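Local coordinates for MexT protein (Pseudomonas aeruginosa, PDB 6L33) that probably binds DNA through a domain absent from this construct and activates transcription of the MexEF-OprN efflux pump genes, the crystallised piece being its regulatory domain, at residues D118-L121 against E122-G125. Residues are numbered along the deposited sequence; the frame is centred on the assembly and turned at random.
Sequences DEEL and EKFG
Glu122 N donates to Asp118 O at 3.0 Å, the last well-formed i to i+4 bond here before helix 116-123 ends in a Schellman motif. From the next residue the turn tightens. Lys123 N makes two weak hydrogen bonds, to Glu119 O and Glu120 O. Phe124 N then bonds Leu121 O at 3.1 Å, approaching from above the carbonyl plane, with a C=O...N angle of 119°. Gly125, with positive phi, is the C-prime residue. Gly125 N makes a hydrogen bond to Glu122 O at 3.0 Å, and Arg126 N pairs with Leu121 O, which therefore accepts two bonds.

This helix links strands 103-107 and 129-134 in a beta-alpha-beta unit of the LysR-type regulatory domain, a periplasmic-binding-protein-like fold. Leu121 is the buried residue of the turn and packs on Leu96 and Cys100 of helix 96-101. Asp118 OD1 makes a salt bridge to Arg128, beyond the helix end, and OD2 takes a hydrogen bond from Gly115 N, just before the helix.

Glu120, Lys123 and Phe124 meet on the exposed side. Glu120 CG lies anti to the backbone N (chi1 -177°), and a bend at chi2 brings the carboxylate toward Lys123 and Phe124. Glu120 OE2 lies against the Lys123 chain, 3.4 Å from Lys123 CD. The ammonium stays apart from both neighbouring acids: Lys123 NZ is 4.7 Å from Glu119 OE2 and 5.1 Å from Glu120 OE2. No salt bridge forms, and any attraction between the charges is probably modest. Lys123 CG also rests on Glu119 O. The Glu120 and Phe124 side chains extend alongside each other, with carboxylate and ring planes 60° apart. Two oxygens of Glu120 border the ring edge: Glu120 O is 3.5 Å from Phe124 CD2, and Glu120 OE1 lies in the ring plane, 3.5 Å from Phe124 CE2.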
loop_
_atom_site.group_PDB
_atom_site.type_symbol
_atom_site.label_atom_id
_atom_site.label_comp_id
_atom_site.label_asym_id
_atom_site.label_seq_id
_atom_site.Cartn_x
_atom_site.Cartn_y
_atom_site.Cartn_z
ATOM N N ASP B 118 -9.086 -1.187 21.104
ATOM C CA ASP B 118 -10.391 -0.774 21.606
ATOM C C ASP B 118 -11.089 -1.918 22.328
ATOM O O ASP B 118 -11.756 -1.707 23.348
ATOM C CB ASP B 118 -11.248 -0.264 20.451
ATOM C CG ASP B 118 -10.563 0.833 19.664
ATOM O OD1 ASP B 118 -10.535 1.979 20.154
ATOM O OD2 ASP B 118 -10.046 0.548 18.563
ATOM N N GLU B 119 -10.948 -3.140 21.807
ATOM C CA GLU B 119 -11.520 -4.305 22.472
ATOM C C GLU B 119 -10.905 -4.500 23.852
ATOM O O GLU B 119 -11.616 -4.790 24.821
ATOM C CB GLU B 119 -11.314 -5.543 21.596
ATOM C CG GLU B 119 -11.888 -6.836 22.151
ATOM C CD GLU B 119 -11.656 -8.015 21.219
ATOM O OE1 GLU B 119 -11.839 -7.849 19.993
ATOM O OE2 GLU B 119 -11.286 -9.102 21.709
ATOM N N GLU B 120 -9.587 -4.317 23.966
ATOM C CA GLU B 120 -8.922 -4.499 25.252
ATOM C C GLU B 120 -9.260 -3.376 26.225
ATOM O O GLU B 120 -9.492 -3.630 27.414
ATOM C CB GLU B 120 -7.410 -4.599 25.045
ATOM C CG GLU B 120 -6.619 -4.868 26.318
ATOM C CD GLU B 120 -6.900 -6.235 26.928
ATOM O OE1 GLU B 120 -6.504 -6.454 28.093
ATOM O OE2 GLU B 120 -7.507 -7.091 26.247
ATOM N N LEU B 121 -9.289 -2.129 25.745
ATOM C CA LEU B 121 -9.623 -1.007 26.619
ATOM C C LEU B 121 -11.047 -1.121 27.148
ATOM O O LEU B 121 -11.320 -0.753 28.297
ATOM C CB LEU B 121 -9.439 0.316 25.875
ATOM C CG LEU B 121 -8.004 0.765 25.596
ATOM C CD1 LEU B 121 -7.995 2.078 24.823
ATOM C CD2 LEU B 121 -7.217 0.891 26.894
ATOM N N GLU B 122 -11.967 -1.629 26.322
ATOM C CA GLU B 122 -13.355 -1.777 26.748
ATOM C C GLU B 122 -13.482 -2.721 27.936
ATOM O O GLU B 122 -14.354 -2.527 28.791
ATOM C CB GLU B 122 -14.209 -2.280 25.583
ATOM C CG GLU B 122 -15.708 -2.273 25.853
ATOM C CD GLU B 122 -16.194 -3.544 26.532
ATOM O OE1 GLU B 122 -15.474 -4.565 26.476
ATOM O OE2 GLU B 122 -17.293 -3.521 27.123
ATOM N N LYS B 123 -12.629 -3.747 28.004
ATOM C CA LYS B 123 -12.681 -4.681 29.123
ATOM C C LYS B 123 -12.517 -3.969 30.457
ATOM O O LYS B 123 -13.087 -4.400 31.465
ATOM C CB LYS B 123 -11.604 -5.750 28.958
ATOM C CG LYS B 123 -11.821 -6.644 27.757
ATOM C CD LYS B 123 -10.643 -7.565 27.525
ATOM C CE LYS B 123 -10.865 -8.399 26.279
ATOM N NZ LYS B 123 -12.231 -8.995 26.282
ATOM N N PHE B 124 -11.765 -2.874 30.479
ATOM C CA PHE B 124 -11.502 -2.128 31.698
ATOM C C PHE B 124 -12.310 -0.842 31.784
ATOM O O PHE B 124 -11.998 0.020 32.611
ATOM C CB PHE B 124 -10.010 -1.826 31.806
ATOM C CG PHE B 124 -9.155 -3.057 31.924
ATOM C CD1 PHE B 124 -8.884 -3.608 33.164
ATOM C CD2 PHE B 124 -8.633 -3.667 30.797
ATOM C CE1 PHE B 124 -8.104 -4.742 33.280
ATOM C CE2 PHE B 124 -7.852 -4.804 30.906
ATOM C CZ PHE B 124 -7.586 -5.340 32.150
ATOM N N GLY B 125 -13.338 -0.694 30.951
ATOM C CA GLY B 125 -14.170 0.491 30.993
ATOM C C GLY B 125 -13.530 1.743 30.440
ATOM O O GLY B 125 -13.962 2.846 30.781
#